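Long-range contacts in pyrethroid hydrolase (Sphingobium faniae, PDB 5Y5R), which hydrolyses the ester bond of pyrethroid insecticides, splitting cypermethrin and both permethrin isomers into their alcohol and cyclopropanecarboxylic acid halves: residues I73-S78 / G97-T102; I192-I197 / G219-V224. One frame throughout, in Å; residues are numbered along the deposited sequence.

How the contacts relate
Both contacts join neighbouring parallel strands of one central sheet, and each closes a beta-alpha-beta unit: helix 80-90 connects the strands of contact 1, helix 207-216 those of contact 2. Strands 95-101 and 194-199 are themselves neighbours, so the four segments run side by side, the two centres about 10 Å apart. Contact 1 is wholly buried, apolar along most of its length and polar at its C-terminal end, where Ser78, probably the nucleophile, meets the bound pyrethroid. Contact 2 lies at the sheet margin, with strand 222-226 outermost and partly exposed; to its backbone bonds it adds an arginine and a water that share one carbonyl. Helix 237-249 packs on both.

Contact 1: residues I73-S78 / G97-T102; sequences ILLGHS and GLIYLT. With 8NL ((2-methyl-3-phenyl-phenyl)methyl (1~{S})-3-[(~{E})-2-chloranyl-3,3,3-tris(fluoranyl)prop-1-enyl]-2,2-dimethyl-cyclopropane-1-carboxylate), chain G.
Leu75 sets its CG anti to the backbone N (chi1 -176°), whereas Ile99 turns CG1 beside its own N and CG2 anti to it, so the two branched chains cross obliquely on one face of the parallel sheet of this alpha/beta hydrolase. Leu75 CD1 meets Ile99 CG2 at 3.7 Å, and Leu75 CD2 reaches on to Leu101 CB. At the other end of Ile99, CD1 presses on Ile73 CG2 at 3.5 Å. Helix 237-249 covers this face through Ile244 and Phe247; an alanine at Leu75 would remove both methyls that bridge Ile99 and Leu101 and would probably loosen the packing under that helix. Gly97 has no side chain where Ile73 CD1 lies, and a CB there would clash with it. On the opposite face Leu98 CD2 touches Leu74 CB, beneath helix 80-90.

The backbones are joined by bonds running both ways: Ile99 N gives to Leu74 O at 2.8 Å and Gly76 N to Ile99 O at 3.0 Å, nearly along the C=O axes. At the C-terminal ends of the strands the side chains of His77 and Thr102 lie side by side, CD2 against CG2, while His77 NE2 bonds His230 O and Thr102 OG1 bonds Asp202 OD2, which places the contact beside the probable charge relay. Ser78 probably sits at the nucleophile elbow of the family, the strained turn (phi 49°, psi -116°) between strand 71-77 and helix 80-90. Ser78 OG, in the crowded position between N and carbonyl carbon, donates a very short hydrogen bond of 2.3 Å to the ester carbonyl oxygen, 8NL O1.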
ATOM      1  N   ILE A  73       4.196  -1.740 -13.065  1.00 26.76           N
ATOM      2  CA  ILE A  73       4.301  -0.781 -11.975  1.00 25.50           C
ATOM      3  C   ILE A  73       3.556  -1.370 -10.780  1.00 24.75           C
ATOM      4  O   ILE A  73       2.408  -1.818 -10.907  1.00 19.23           O
ATOM      5  CB  ILE A  73       3.716   0.588 -12.370  1.00 21.67           C
ATOM      6  CG1 ILE A  73       4.371   1.125 -13.650  1.00 24.82           C
ATOM      7  CG2 ILE A  73       3.913   1.580 -11.242  1.00 24.49           C
ATOM      8  CD1 ILE A  73       5.815   1.634 -13.495  1.00 20.95           C
ATOM      9  N   LEU A  74       4.209  -1.378  -9.624  1.00 20.61           N
ATOM     10  CA  LEU A  74       3.609  -1.850  -8.383  1.00 16.98           C
ATOM     11  C   LEU A  74       3.331  -0.650  -7.510  1.00 20.77           C
ATOM     12  O   LEU A  74       4.235   0.171  -7.272  1.00 18.07           O
ATOM     13  CB  LEU A  74       4.532  -2.823  -7.648  1.00 17.73           C
ATOM     14  CG  LEU A  74       4.917  -4.115  -8.352  1.00 22.69           C
ATOM     15  CD1 LEU A  74       5.538  -5.070  -7.325  1.00 23.82           C
ATOM     16  CD2 LEU A  74       3.668  -4.681  -9.041  1.00 17.34           C
ATOM     17  N   LEU A  75       2.088  -0.536  -7.053  1.00 16.74           N
ATOM     18  CA  LEU A  75       1.681   0.505  -6.126  1.00 18.87           C
ATOM     19  C   LEU A  75       1.176  -0.150  -4.848  1.00 17.10           C
ATOM     20  O   LEU A  75       0.363  -1.090  -4.892  1.00 16.82           O
ATOM     21  CB  LEU A  75       0.591   1.414  -6.706  1.00 15.03           C
ATOM     22  CG  LEU A  75       0.146   2.603  -5.847  1.00 15.25           C
ATOM     23  CD1 LEU A  75      -0.281   3.770  -6.757  1.00 20.07           C
ATOM     24  CD2 LEU A  75      -1.029   2.260  -4.883  1.00 15.99           C
ATOM     25  N   GLY A  76       1.667   0.335  -3.735  1.00 15.85           N
ATOM     26  CA  GLY A  76       1.182  -0.082  -2.432  1.00 18.03           C
ATOM     27  C   GLY A  76       0.569   1.103  -1.715  1.00 16.82           C
ATOM     28  O   GLY A  76       1.098   2.208  -1.778  1.00 18.18           O
ATOM     29  N   HIS A  77      -0.560   0.871  -1.041  1.00 20.15           N
ATOM     30  CA  HIS A  77      -1.125   1.883  -0.157  1.00 16.13           C
ATOM     31  C   HIS A  77      -0.904   1.457   1.293  1.00 21.53           C
ATOM     32  O   HIS A  77      -1.065   0.280   1.627  1.00 17.29           O
ATOM     33  CB  HIS A  77      -2.602   2.136  -0.428  1.00 17.39           C
ATOM     34  CG  HIS A  77      -3.262   2.996   0.609  1.00 16.22           C
ATOM     35  ND1 HIS A  77      -4.203   2.511   1.495  1.00 14.17           N
ATOM     36  CD2 HIS A  77      -3.106   4.305   0.906  1.00 19.22           C
ATOM     37  CE1 HIS A  77      -4.612   3.490   2.277  1.00 16.56           C
ATOM     38  NE2 HIS A  77      -3.941   4.586   1.958  1.00 19.63           N
ATOM     39  N   SER A  78      -0.404   2.388   2.108  1.00 21.19           N
ATOM     40  CA  SER A  78      -0.166   2.205   3.541  1.00 20.26           C
ATOM     41  C   SER A  78       0.609   0.910   3.764  1.00 23.61           C
ATOM     42  O   SER A  78       1.720   0.753   3.250  1.00 23.05           O
ATOM     43  CB  SER A  78      -1.465   2.190   4.338  1.00 26.86           C
ATOM     44  OG  SER A  78      -2.158   0.967   4.165  1.00 32.90           O
ATOM     45  N   GLY A  97       8.984  -0.209 -11.752  1.00 20.98           N
ATOM     46  CA  GLY A  97       8.801   0.948 -10.898  1.00 24.26           C
ATOM     47  C   GLY A  97       8.035   0.624  -9.633  1.00 21.15           C
ATOM     48  O   GLY A  97       7.188  -0.277  -9.610  1.00 28.32           O
ATOM     49  N   LEU A  98       8.321   1.378  -8.576  1.00 18.08           N
ATOM     50  CA  LEU A  98       7.659   1.204  -7.282  1.00 22.16           C
ATOM     51  C   LEU A  98       7.011   2.510  -6.846  1.00 19.45           C
ATOM     52  O   LEU A  98       7.671   3.550  -6.788  1.00 22.82           O
ATOM     53  CB  LEU A  98       8.650   0.738  -6.205  1.00 18.52           C
ATOM     54  CG  LEU A  98       9.207  -0.677  -6.393  1.00 20.70           C
ATOM     55  CD1 LEU A  98      10.294  -0.963  -5.368  1.00 19.31           C
ATOM     56  CD2 LEU A  98       8.106  -1.747  -6.309  1.00 23.61           C
ATOM     57  N   ILE A  99       5.733   2.454  -6.508  1.00 18.03           N
ATOM     58  CA  ILE A  99       5.006   3.625  -6.054  1.00 13.10           C
ATOM     59  C   ILE A  99       4.514   3.378  -4.636  1.00 18.82           C
ATOM     60  O   ILE A  99       3.715   2.462  -4.412  1.00 20.24           O
ATOM     61  CB  ILE A  99       3.821   3.931  -6.972  1.00 18.90           C
ATOM     62  CG1 ILE A  99       4.280   4.144  -8.418  1.00 16.67           C
ATOM     63  CG2 ILE A  99       3.084   5.159  -6.475  1.00 18.30           C
ATOM     64  CD1 ILE A  99       3.133   4.439  -9.314  1.00 19.35           C
ATOM     65  N   TYR A 100       4.924   4.231  -3.700  1.00 20.15           N
ATOM     66  CA  TYR A 100       4.511   4.144  -2.298  1.00 19.02           C
ATOM     67  C   TYR A 100       3.518   5.268  -2.009  1.00 15.52           C
ATOM     68  O   TYR A 100       3.913   6.431  -1.859  1.00 21.78           O
ATOM     69  CB  TYR A 100       5.723   4.209  -1.361  1.00 17.51           C
ATOM     70  CG  TYR A 100       6.687   3.066  -1.506  1.00 16.14           C
ATOM     71  CD1 TYR A 100       7.646   3.059  -2.515  1.00 21.39           C
ATOM     72  CD2 TYR A 100       6.636   1.988  -0.657  1.00 18.51           C
ATOM     73  CE1 TYR A 100       8.544   2.035  -2.657  1.00 15.52           C
ATOM     74  CE2 TYR A 100       7.515   0.948  -0.796  1.00 20.19           C
ATOM     75  CZ  TYR A 100       8.464   0.964  -1.810  1.00 23.57           C
ATOM     76  OH  TYR A 100       9.370  -0.071  -1.929  1.00 19.69           O
ATOM     77  N   LEU A 101       2.241   4.923  -1.889  1.00 16.10           N
ATOM     78  CA  LEU A 101       1.157   5.886  -1.704  1.00 16.88           C
ATOM     79  C   LEU A 101       0.806   5.964  -0.221  1.00 18.90           C
ATOM     80  O   LEU A 101       0.027   5.145   0.289  1.00 21.13           O
ATOM     81  CB  LEU A 101      -0.058   5.506  -2.561  1.00 14.54           C
ATOM     82  CG  LEU A 101      -1.330   6.338  -2.370  1.00 17.49           C
ATOM     83  CD1 LEU A 101      -1.109   7.853  -2.573  1.00 14.68           C
ATOM     84  CD2 LEU A 101      -2.434   5.828  -3.279  1.00 20.11           C
ATOM     85  N   THR A 102       1.305   7.026   0.431  1.00 22.65           N
ATOM     86  CA  THR A 102       1.333   7.224   1.882  1.00 16.86           C
ATOM     87  C   THR A 102       1.461   5.842   2.502  1.00 18.31           C
ATOM     88  O   THR A 102       0.601   5.373   3.262  1.00 21.09           O
ATOM     89  CB  THR A 102       0.136   8.083   2.351  1.00 21.71           C
ATOM     90  OG1 THR A 102       0.264   8.401   3.744  1.00 21.43           O
ATOM     91  CG2 THR A 102      -1.251   7.435   2.062  1.00 20.39           C
TER
HETATM   92  C   8NL G 301      -7.651   0.060   7.978  1.00 19.02           C
HETATM   93  C8  8NL G 301     -11.680   0.003   7.510  1.00 19.77           C
HETATM   94  C9  8NL G 301     -12.678  -0.508   8.334  1.00 20.80           C
HETATM   95  C10 8NL G 301     -12.687  -0.209   9.690  1.00 20.64           C
HETATM   96  C11 8NL G 301     -11.667   0.614  10.162  1.00 26.29           C
HETATM   97  C12 8NL G 301     -10.678   1.119   9.319  1.00 16.22           C
HETATM   98  C13 8NL G 301      -5.871   1.203   5.790  1.00 20.51           C
HETATM   99  O   8NL G 301      -4.983   1.522   6.888  1.00 26.62           O
HETATM  100 CL   8NL G 301      -0.854   1.030  12.700  1.00 67.16          CL
HETATM  101  C21 8NL G 301      -1.605   0.738  11.130  1.00 36.44           C
HETATM  102  C22 8NL G 301      -2.828  -0.148  11.095  1.00 35.78           C
HETATM  103  F2  8NL G 301      -3.885   0.620  10.899  1.00 35.82           F
HETATM  104  F1  8NL G 301      -2.768  -1.082  10.166  1.00 42.35           F
HETATM  105  F   8NL G 301      -2.914  -0.743  12.267  1.00 31.88           F
HETATM  106  C20 8NL G 301      -1.118   1.334  10.040  1.00 29.03           C
HETATM  107  C16 8NL G 301      -1.713   1.084   8.671  1.00 32.58           C
HETATM  108  C17 8NL G 301      -1.142   2.166   7.761  1.00 26.84           C
HETATM  109  C18 8NL G 301      -0.173   1.165   7.148  1.00 31.23           C
HETATM  110  C19 8NL G 301      -0.471   3.321   8.521  1.00 27.14           C
HETATM  111  C15 8NL G 301      -2.679   2.026   7.960  1.00 32.19           C
HETATM  112  C14 8NL G 301      -3.519   1.241   6.948  1.00 26.42           C
HETATM  113  O1  8NL G 301      -2.998   0.363   6.257  1.00 24.06           O
HETATM  114  C2  8NL G 301      -7.373   1.489   5.951  1.00 21.85           C
HETATM  115  C3  8NL G 301      -7.936   2.317   4.988  1.00 21.87           C
HETATM  116  C4  8NL G 301      -9.287   2.661   5.006  1.00 17.32           C
HETATM  117  C5  8NL G 301     -10.126   2.139   5.985  1.00 20.19           C
HETATM  118  C6  8NL G 301      -9.621   1.307   6.977  1.00 21.04           C
HETATM  119  C1  8NL G 301      -8.237   0.971   6.950  1.00 20.50           C
HETATM  120  C7  8NL G 301     -10.654   0.808   7.974  1.00 18.30           C

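Contact 2: residues I192-I197 / G219-V224; sequences IPRLYI and GPVAVV
Pro220 O accepts three hydrogen bonds, two from one guanidinium and one from a water. Arg194 NH2 donates to it at 2.8 Å, in the carbonyl plane and on a lone pair, though the oxygen sits 25° out of the guanidinium plane. Arg194 NE adds a weak bond to the same oxygen, and a water donates a third at 2.9 Å, itself taking a weak bond from Arg194 N and lying over one face of the guanidinium. The arginine chain reaches this oxygen by bending at chi3 (-66°), which brings its NE to Val221 CG2; its other nitrogen, NH1, is held by Leu190 O. At Gly219 a CB would collide with Arg194 NH2, and the backbone there (phi 97°) itself calls for glycine.

Beyond this polar end the strands pair in parallel register. Tyr196 N gives an almost straight bond to Ala222 O at 2.8 Å, and Tyr196 O receives Val224 N at 3.0 Å. On one face Leu195 CD1 meets Ala222 CB and Val224 CG1, and Ile197 CG1 lies alongside Val224 CG2 at 3.7 Å, with Phe247 and Leu240 of helix 237-249 next to them. Tyr196 turns to the other face: its CB rests on Val221 CG1 at 3.8 Å, its ring leads away from Val223 between Tyr100 and helix 207-216, and its OH is hydrogen-bonded to Ala103 O, just past strand 95-101.

Strand 194-199, helix 207-216 and strand 222-226 thus form a beta-alpha-beta crossover closing one edge of the parallel sheet of the alpha/beta hydrolase fold.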
ATOM      1  N   ILE A 192      15.488  -0.278  -8.912  1.00 29.96           N
ATOM      2  CA  ILE A 192      14.160  -0.003  -9.441  1.00 28.29           C
ATOM      3  C   ILE A 192      13.786   1.426  -9.058  1.00 26.72           C
ATOM      4  O   ILE A 192      13.939   1.806  -7.879  1.00 26.45           O
ATOM      5  CB  ILE A 192      13.166  -1.009  -8.875  1.00 22.67           C
ATOM      6  CG1 ILE A 192      13.523  -2.435  -9.301  1.00 27.69           C
ATOM      7  CG2 ILE A 192      11.766  -0.655  -9.249  1.00 24.59           C
ATOM      8  CD1 ILE A 192      12.453  -3.482  -8.891  1.00 21.15           C
ATOM      9  N   PRO A 193      13.352   2.263 -10.004  1.00 23.70           N
ATOM     10  CA  PRO A 193      12.930   3.626  -9.650  1.00 25.17           C
ATOM     11  C   PRO A 193      11.797   3.602  -8.636  1.00 25.24           C
ATOM     12  O   PRO A 193      10.864   2.798  -8.728  1.00 23.24           O
ATOM     13  CB  PRO A 193      12.477   4.223 -10.982  1.00 25.90           C
ATOM     14  CG  PRO A 193      13.246   3.460 -12.022  1.00 25.89           C
ATOM     15  CD  PRO A 193      13.425   2.058 -11.460  1.00 28.01           C
ATOM     16  N   ARG A 194      11.865   4.527  -7.688  1.00 26.06           N
ATOM     17  CA  ARG A 194      10.942   4.580  -6.562  1.00 24.31           C
ATOM     18  C   ARG A 194      10.283   5.949  -6.523  1.00 21.42           C
ATOM     19  O   ARG A 194      10.925   6.973  -6.807  1.00 16.23           O
ATOM     20  CB  ARG A 194      11.675   4.321  -5.228  1.00 19.08           C
ATOM     21  CG  ARG A 194      12.304   2.953  -5.089  1.00 22.19           C
ATOM     22  CD  ARG A 194      13.151   2.870  -3.800  1.00 26.96           C
ATOM     23  NE  ARG A 194      14.320   3.755  -3.819  1.00 26.45           N
ATOM     24  CZ  ARG A 194      15.520   3.370  -4.241  1.00 23.86           C
ATOM     25  NH1 ARG A 194      15.685   2.125  -4.667  1.00 25.25           N
ATOM     26  NH2 ARG A 194      16.552   4.217  -4.238  1.00 25.51           N
ATOM     27  N   LEU A 195       8.983   5.952  -6.269  1.00 18.80           N
ATOM     28  CA  LEU A 195       8.222   7.182  -6.091  1.00 19.56           C
ATOM     29  C   LEU A 195       7.386   7.075  -4.824  1.00 19.52           C
ATOM     30  O   LEU A 195       6.706   6.058  -4.605  1.00 18.35           O
ATOM     31  CB  LEU A 195       7.341   7.454  -7.319  1.00 21.93           C
ATOM     32  CG  LEU A 195       6.212   8.467  -7.201  1.00 16.83           C
ATOM     33  CD1 LEU A 195       6.801   9.843  -6.970  1.00 23.71           C
ATOM     34  CD2 LEU A 195       5.388   8.444  -8.492  1.00 22.00           C
ATOM     35  N   TYR A 196       7.449   8.116  -3.990  1.00 16.02           N
ATOM     36  CA  TYR A 196       6.579   8.270  -2.834  1.00 20.42           C
ATOM     37  C   TYR A 196       5.552   9.360  -3.123  1.00 19.43           C
ATOM     38  O   TYR A 196       5.915  10.503  -3.397  1.00 20.48           O
ATOM     39  CB  TYR A 196       7.372   8.631  -1.572  1.00 19.63           C
ATOM     40  CG  TYR A 196       6.637   8.277  -0.288  1.00 21.66           C
ATOM     41  CD1 TYR A 196       5.670   9.110   0.244  1.00 16.89           C
ATOM     42  CD2 TYR A 196       6.897   7.085   0.362  1.00 20.23           C
ATOM     43  CE1 TYR A 196       4.995   8.764   1.421  1.00 23.67           C
ATOM     44  CE2 TYR A 196       6.230   6.735   1.521  1.00 19.68           C
ATOM     45  CZ  TYR A 196       5.286   7.563   2.043  1.00 18.94           C
ATOM     46  OH  TYR A 196       4.639   7.165   3.192  1.00 23.11           O
ATOM     47  N   ILE A 197       4.276   9.012  -3.041  1.00 20.37           N
ATOM     48  CA  ILE A 197       3.191   9.987  -3.130  1.00 16.45           C
ATOM     49  C   ILE A 197       2.714  10.235  -1.714  1.00 22.44           C
ATOM     50  O   ILE A 197       2.088   9.355  -1.112  1.00 19.02           O
ATOM     51  CB  ILE A 197       2.034   9.499  -4.020  1.00 16.81           C
ATOM     52  CG1 ILE A 197       2.542   9.119  -5.410  1.00 21.95           C
ATOM     53  CG2 ILE A 197       0.943  10.573  -4.103  1.00 13.22           C
ATOM     54  CD1 ILE A 197       1.436   8.797  -6.399  1.00 20.28           C
ATOM     55  N   GLY A 219      19.323   5.720  -0.789  1.00 27.57           N
ATOM     56  CA  GLY A 219      19.186   6.050  -2.183  1.00 31.46           C
ATOM     57  C   GLY A 219      18.031   6.994  -2.453  1.00 29.14           C
ATOM     58  O   GLY A 219      17.210   7.302  -1.575  1.00 28.95           O
ATOM     59  N   PRO A 220      17.948   7.467  -3.696  1.00 21.06           N
ATOM     60  CA  PRO A 220      16.948   8.477  -4.030  1.00 20.53           C
ATOM     61  C   PRO A 220      15.543   7.896  -4.060  1.00 20.50           C
ATOM     62  O   PRO A 220      15.334   6.728  -4.405  1.00 26.84           O
ATOM     63  CB  PRO A 220      17.388   8.955  -5.427  1.00 29.57           C
ATOM     64  CG  PRO A 220      18.045   7.759  -6.031  1.00 24.74           C
ATOM     65  CD  PRO A 220      18.706   7.013  -4.876  1.00 25.41           C
ATOM     66  N   VAL A 221      14.596   8.716  -3.618  1.00 24.40           N
ATOM     67  CA  VAL A 221      13.168   8.442  -3.689  1.00 25.47           C
ATOM     68  C   VAL A 221      12.529   9.686  -4.284  1.00 22.59           C
ATOM     69  O   VAL A 221      12.593  10.761  -3.676  1.00 19.70           O
ATOM     70  CB  VAL A 221      12.547   8.147  -2.306  1.00 19.92           C
ATOM     71  CG1 VAL A 221      11.032   7.962  -2.420  1.00 19.01           C
ATOM     72  CG2 VAL A 221      13.197   6.963  -1.637  1.00 23.93           C
ATOM     73  N   ALA A 222      11.910   9.549  -5.456  1.00 18.57           N
ATOM     74  CA  ALA A 222      11.163  10.670  -6.004  1.00 23.48           C
ATOM     75  C   ALA A 222       9.913  10.895  -5.162  1.00 25.74           C
ATOM     76  O   ALA A 222       9.414   9.975  -4.497  1.00 24.99           O
ATOM     77  CB  ALA A 222      10.788  10.411  -7.465  1.00 23.75           C
ATOM     78  N   VAL A 223       9.405  12.127  -5.171  1.00 24.29           N
ATOM     79  CA  VAL A 223       8.279  12.462  -4.305  1.00 25.32           C
ATOM     80  C   VAL A 223       7.319  13.398  -5.031  1.00 27.14           C
ATOM     81  O   VAL A 223       7.742  14.363  -5.666  1.00 28.86           O
ATOM     82  CB  VAL A 223       8.767  13.092  -2.982  1.00 23.23           C
ATOM     83  CG1 VAL A 223       9.528  14.358  -3.259  1.00 34.97           C
ATOM     84  CG2 VAL A 223       7.591  13.346  -2.042  1.00 23.45           C
ATOM     85  N   VAL A 224       6.026  13.094  -4.968  1.00 21.88           N
ATOM     86  CA  VAL A 224       4.984  14.055  -5.294  1.00 22.00           C
ATOM     87  C   VAL A 224       4.031  14.141  -4.109  1.00 24.38           C
ATOM     88  O   VAL A 224       3.825  13.175  -3.366  1.00 23.78           O
ATOM     89  CB  VAL A 224       4.251  13.744  -6.626  1.00 27.73           C
ATOM     90  CG1 VAL A 224       5.249  13.424  -7.710  1.00 27.98           C
ATOM     91  CG2 VAL A 224       3.329  12.586  -6.473  1.00 25.02           C
TER
HETATM   92  O   HOH W   1      14.864   5.938  -7.203  1.00 29.39           O